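Local coordinates for protein protease (Helicobacter pylori, PDB 5EUF) that probably acts as a zinc-dependent M16-family peptidase, a virulence factor that cleaves the cytoplasmic domain of human junctional adhesion molecule A and weakens the gastric epithelial barrier, at residues B[283-294]-B[326-337]. Residues are numbered along the deposited sequence; the frame is centred on the assembly and turned at random.
Sequences WLQSELVDKKRL and LQKEIVALLEKL
Trp283 and Lys336 meet in a cation-pi contact: the extended lysine chain brings NZ over the face of the indole, 4.5 Å from the centroid of the six-membered ring and only 8° off its normal. On the same ring, CZ3 packs against Leu337 CB, 3.9 Å away, while the carbonyl O of Leu333 lies at the ring edge, near its plane. At the pyrrole edge, NE1 is hydrogen-bonded to Glu346 OE2, so the ring is held by its polar edge as well as by its face.

Next along is a layer of leucines and Ile330. Leu284 CD2 touches both Ile330 CG2 and Leu333 CD1, each at 3.7 Å, and Leu288 reaches the same Ile330 methyl with CD1. The other Leu288 branch, CD2, rests on Glu329 CB. Glu329 bends at chi2 (-63°), which turns its carboxylate toward Lys292 while CG stays against Leu294 CD2. The extended Lys292 chain comes from the opposite direction, and NZ forms a salt bridge to Glu329 OE1 at 2.5 Å, approaching 42° out of the carboxylate plane. At the far end, Leu294 CB packs on Leu326 CD2.

Beneath this layer, Leu326 and Ile330 rest on Val252 and Leu254 of strand 251-258, and Leu284 touches Phe313 of strand 309-317. The contact is thus an interhelical one, joining the short helix 284-289 and its following turn to helix 323-338, with both helices lying on the sheet through those residues: the helix-over-sheet layer of the alpha/beta domain of the M16 inactive-domain family, away from the zinc site.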
loop_
_atom_site.group_PDB
_atom_site.type_symbol
_atom_site.label_atom_id
_atom_site.label_comp_id
_atom_site.label_asym_id
_atom_site.label_seq_id
_atom_site.Cartn_x
_atom_site.Cartn_y
_atom_site.Cartn_z
ATOM N N TRP B 283 -10.145 -11.528 -30.707
ATOM C CA TRP B 283 -10.585 -12.828 -30.220
ATOM C C TRP B 283 -11.668 -12.677 -29.159
ATOM O O TRP B 283 -12.643 -13.426 -29.152
ATOM C CB TRP B 283 -9.404 -13.627 -29.661
ATOM C CG TRP B 283 -8.504 -14.200 -30.719
ATOM C CD1 TRP B 283 -8.516 -13.909 -32.051
ATOM C CD2 TRP B 283 -7.465 -15.170 -30.529
ATOM N NE1 TRP B 283 -7.547 -14.634 -32.703
ATOM C CE2 TRP B 283 -6.889 -15.416 -31.792
ATOM C CE3 TRP B 283 -6.967 -15.854 -29.415
ATOM C CZ2 TRP B 283 -5.839 -16.315 -31.971
ATOM C CZ3 TRP B 283 -5.924 -16.745 -29.594
ATOM C CH2 TRP B 283 -5.371 -16.968 -30.863
ATOM N N LEU B 284 -11.500 -11.703 -28.269
ATOM C CA LEU B 284 -12.473 -11.475 -27.205
ATOM C C LEU B 284 -13.824 -11.027 -27.755
ATOM O O LEU B 284 -14.869 -11.331 -27.179
ATOM C CB LEU B 284 -11.950 -10.439 -26.208
ATOM C CG LEU B 284 -10.775 -10.884 -25.336
ATOM C CD1 LEU B 284 -10.473 -9.847 -24.265
ATOM C CD2 LEU B 284 -11.064 -12.238 -24.714
ATOM N N GLN B 285 -13.803 -10.305 -28.869
ATOM C CA GLN B 285 -15.035 -9.819 -29.475
ATOM C C GLN B 285 -15.814 -10.938 -30.159
ATOM O O GLN B 285 -16.972 -11.189 -29.830
ATOM C CB GLN B 285 -14.737 -8.706 -30.482
ATOM C CG GLN B 285 -15.120 -7.311 -30.003
ATOM C CD GLN B 285 -16.622 -7.119 -29.891
ATOM O OE1 GLN B 285 -17.405 -7.850 -30.504
ATOM N NE2 GLN B 285 -17.036 -6.132 -29.102
ATOM N N SER B 286 -15.174 -11.611 -31.108
ATOM C CA SER B 286 -15.872 -12.572 -31.954
ATOM C C SER B 286 -15.968 -13.966 -31.337
ATOM O O SER B 286 -16.288 -14.933 -32.029
ATOM C CB SER B 286 -15.191 -12.654 -33.323
ATOM O OG SER B 286 -13.793 -12.842 -33.192
ATOM N N GLU B 287 -15.702 -14.072 -30.038
ATOM C CA GLU B 287 -15.838 -15.351 -29.346
ATOM C C GLU B 287 -16.665 -15.212 -28.065
ATOM O O GLU B 287 -17.594 -15.983 -27.831
ATOM C CB GLU B 287 -14.463 -15.937 -29.025
ATOM C CG GLU B 287 -14.487 -17.405 -28.631
ATOM C CD GLU B 287 -14.744 -18.321 -29.812
ATOM O OE1 GLU B 287 -14.588 -17.866 -30.965
ATOM O OE2 GLU B 287 -15.102 -19.497 -29.586
ATOM N N LEU B 288 -16.323 -14.229 -27.238
ATOM C CA LEU B 288 -17.078 -13.971 -26.017
ATOM C C LEU B 288 -18.356 -13.195 -26.301
ATOM O O LEU B 288 -19.448 -13.616 -25.918
ATOM C CB LEU B 288 -16.227 -13.199 -25.007
ATOM C CG LEU B 288 -15.155 -13.993 -24.264
ATOM C CD1 LEU B 288 -14.423 -13.099 -23.276
ATOM C CD2 LEU B 288 -15.789 -15.172 -23.553
ATOM N N VAL B 289 -18.212 -12.059 -26.974
ATOM C CA VAL B 289 -19.337 -11.167 -27.221
ATOM C C VAL B 289 -20.237 -11.674 -28.349
ATOM O O VAL B 289 -21.459 -11.547 -28.279
ATOM C CB VAL B 289 -18.851 -9.741 -27.558
ATOM C CG1 VAL B 289 -20.020 -8.769 -27.594
ATOM C CG2 VAL B 289 -17.812 -9.283 -26.545
ATOM N N ASP B 290 -19.633 -12.259 -29.379
ATOM C CA ASP B 290 -20.385 -12.664 -30.564
ATOM C C ASP B 290 -20.780 -14.140 -30.559
ATOM O O ASP B 290 -21.956 -14.474 -30.399
ATOM C CB ASP B 290 -19.578 -12.359 -31.829
ATOM C CG ASP B 290 -19.274 -10.884 -31.985
ATOM O OD1 ASP B 290 -19.930 -10.067 -31.306
ATOM O OD2 ASP B 290 -18.385 -10.542 -32.791
ATOM N N LYS B 291 -19.795 -15.015 -30.740
ATOM C CA LYS B 291 -20.046 -16.445 -30.912
ATOM C C LYS B 291 -20.748 -17.090 -29.716
ATOM O O LYS B 291 -21.533 -18.022 -29.884
ATOM C CB LYS B 291 -18.731 -17.179 -31.191
ATOM N N LYS B 292 -20.470 -16.598 -28.512
ATOM C CA LYS B 292 -21.061 -17.180 -27.311
ATOM C C LYS B 292 -21.978 -16.204 -26.580
ATOM O O LYS B 292 -22.792 -16.615 -25.752
ATOM C CB LYS B 292 -19.965 -17.676 -26.367
ATOM C CG LYS B 292 -19.118 -18.790 -26.956
ATOM C CD LYS B 292 -18.017 -19.226 -26.008
ATOM C CE LYS B 292 -17.138 -20.285 -26.651
ATOM N NZ LYS B 292 -16.005 -20.684 -25.771
ATOM N N ARG B 293 -21.838 -14.918 -26.896
ATOM C CA ARG B 293 -22.652 -13.861 -26.295
ATOM C C ARG B 293 -22.592 -13.895 -24.768
ATOM O O ARG B 293 -23.602 -13.692 -24.093
ATOM C CB ARG B 293 -24.106 -13.968 -26.767
ATOM N N LEU B 294 -21.402 -14.150 -24.233
ATOM C CA LEU B 294 -21.212 -14.258 -22.789
ATOM C C LEU B 294 -21.002 -12.898 -22.134
ATOM O O LEU B 294 -21.448 -12.670 -21.008
ATOM C CB LEU B 294 -20.027 -15.171 -22.474
ATOM C CG LEU B 294 -20.357 -16.578 -21.971
ATOM C CD1 LEU B 294 -21.277 -17.301 -22.939
ATOM C CD2 LEU B 294 -19.083 -17.375 -21.746
ATOM N N LEU B 326 -16.489 -16.143 -17.346
ATOM C CA LEU B 326 -15.705 -15.270 -18.211
ATOM C C LEU B 326 -14.223 -15.597 -18.112
ATOM O O LEU B 326 -13.512 -15.600 -19.115
ATOM C CB LEU B 326 -15.940 -13.802 -17.852
ATOM C CG LEU B 326 -17.348 -13.260 -18.089
ATOM C CD1 LEU B 326 -17.435 -11.802 -17.665
ATOM C CD2 LEU B 326 -17.738 -13.422 -19.549
ATOM N N GLN B 327 -13.762 -15.870 -16.895
ATOM C CA GLN B 327 -12.362 -16.204 -16.668
ATOM C C GLN B 327 -12.005 -17.532 -17.324
ATOM O O GLN B 327 -10.937 -17.674 -17.919
ATOM C CB GLN B 327 -12.049 -16.266 -15.175
ATOM C CG GLN B 327 -10.572 -16.475 -14.888
ATOM C CD GLN B 327 -10.317 -17.095 -13.534
ATOM O OE1 GLN B 327 -11.246 -17.527 -12.852
ATOM N NE2 GLN B 327 -9.050 -17.146 -13.137
ATOM N N LYS B 328 -12.907 -18.502 -17.211
ATOM C CA LYS B 328 -12.688 -19.822 -17.787
ATOM C C LYS B 328 -12.478 -19.744 -19.295
ATOM O O LYS B 328 -11.750 -20.552 -19.871
ATOM C CB LYS B 328 -13.866 -20.746 -17.469
ATOM N N GLU B 329 -13.108 -18.756 -19.927
ATOM C CA GLU B 329 -13.055 -18.614 -21.378
ATOM C C GLU B 329 -11.810 -17.873 -21.856
ATOM O O GLU B 329 -11.145 -18.318 -22.792
ATOM C CB GLU B 329 -14.307 -17.897 -21.887
ATOM C CG GLU B 329 -15.602 -18.663 -21.666
ATOM C CD GLU B 329 -15.643 -19.987 -22.409
ATOM O OE1 GLU B 329 -15.047 -20.079 -23.504
ATOM O OE2 GLU B 329 -16.270 -20.938 -21.895
ATOM N N ILE B 330 -11.498 -16.745 -21.227
ATOM C CA ILE B 330 -10.322 -15.971 -21.619
ATOM C C ILE B 330 -9.046 -16.778 -21.396
ATOM O O ILE B 330 -8.097 -16.669 -22.166
ATOM C CB ILE B 330 -10.224 -14.628 -20.858
ATOM C CG1 ILE B 330 -10.348 -14.844 -19.351
ATOM C CG2 ILE B 330 -11.298 -13.665 -21.327
ATOM C CD1 ILE B 330 -10.474 -13.557 -18.566
ATOM N N VAL B 331 -9.033 -17.598 -20.350
ATOM C CA VAL B 331 -7.894 -18.465 -20.083
ATOM C C VAL B 331 -7.783 -19.521 -21.181
ATOM O O VAL B 331 -6.688 -19.816 -21.665
ATOM C CB VAL B 331 -8.009 -19.146 -18.700
ATOM C CG1 VAL B 331 -6.974 -20.248 -18.553
ATOM C CG2 VAL B 331 -7.852 -18.116 -17.590
ATOM N N ALA B 332 -8.928 -20.067 -21.582
ATOM C CA ALA B 332 -8.992 -21.054 -22.655
ATOM C C ALA B 332 -8.458 -20.488 -23.971
ATOM O O ALA B 332 -7.866 -21.209 -24.776
ATOM C CB ALA B 332 -10.420 -21.549 -22.832
ATOM N N LEU B 333 -8.677 -19.194 -24.187
ATOM C CA LEU B 333 -8.119 -18.514 -25.348
ATOM C C LEU B 333 -6.604 -18.394 -25.220
ATOM O O LEU B 333 -5.869 -18.660 -26.172
ATOM C CB LEU B 333 -8.743 -17.127 -25.519
ATOM C CG LEU B 333 -10.193 -17.083 -25.998
ATOM C CD1 LEU B 333 -10.650 -15.647 -26.195
ATOM C CD2 LEU B 333 -10.350 -17.878 -27.283
ATOM N N LEU B 334 -6.148 -17.992 -24.037
ATOM C CA LEU B 334 -4.724 -17.826 -23.772
ATOM C C LEU B 334 -3.976 -19.150 -23.880
ATOM O O LEU B 334 -2.832 -19.187 -24.335
ATOM C CB LEU B 334 -4.503 -17.213 -22.388
ATOM C CG LEU B 334 -5.076 -15.810 -22.182
ATOM C CD1 LEU B 334 -4.604 -15.226 -20.861
ATOM C CD2 LEU B 334 -4.709 -14.901 -23.345
ATOM N N GLU B 335 -4.620 -20.234 -23.455
ATOM C CA GLU B 335 -4.037 -21.563 -23.597
ATOM C C GLU B 335 -3.967 -21.922 -25.074
ATOM O O GLU B 335 -2.958 -22.444 -25.549
ATOM C CB GLU B 335 -4.845 -22.606 -22.821
ATOM C CG GLU B 335 -4.764 -22.452 -21.306
ATOM C CD GLU B 335 -5.737 -23.359 -20.571
ATOM O OE1 GLU B 335 -5.715 -23.376 -19.320
ATOM O OE2 GLU B 335 -6.528 -24.056 -21.243
ATOM N N LYS B 336 -5.046 -21.626 -25.794
ATOM C CA LYS B 336 -5.091 -21.807 -27.242
ATOM C C LYS B 336 -4.018 -20.957 -27.918
ATOM O O LYS B 336 -3.360 -21.400 -28.862
ATOM C CB LYS B 336 -6.476 -21.449 -27.784
ATOM C CG LYS B 336 -6.557 -21.405 -29.298
ATOM C CD LYS B 336 -7.831 -20.724 -29.776
ATOM C CE LYS B 336 -7.819 -20.541 -31.290
ATOM N NZ LYS B 336 -8.944 -19.684 -31.762
ATOM N N LEU B 337 -3.848 -19.735 -27.426
ATOM C CA LEU B 337 -2.799 -18.845 -27.911
ATOM C C LEU B 337 -1.413 -19.416 -27.629
ATOM O O LEU B 337 -0.574 -19.495 -28.524
ATOM C CB LEU B 337 -2.932 -17.461 -27.272
ATOM C CG LEU B 337 -1.726 -16.528 -27.411
ATOM C CD1 LEU B 337 -1.456 -16.203 -28.867
ATOM C CD2 LEU B 337 -1.938 -15.254 -26.609
#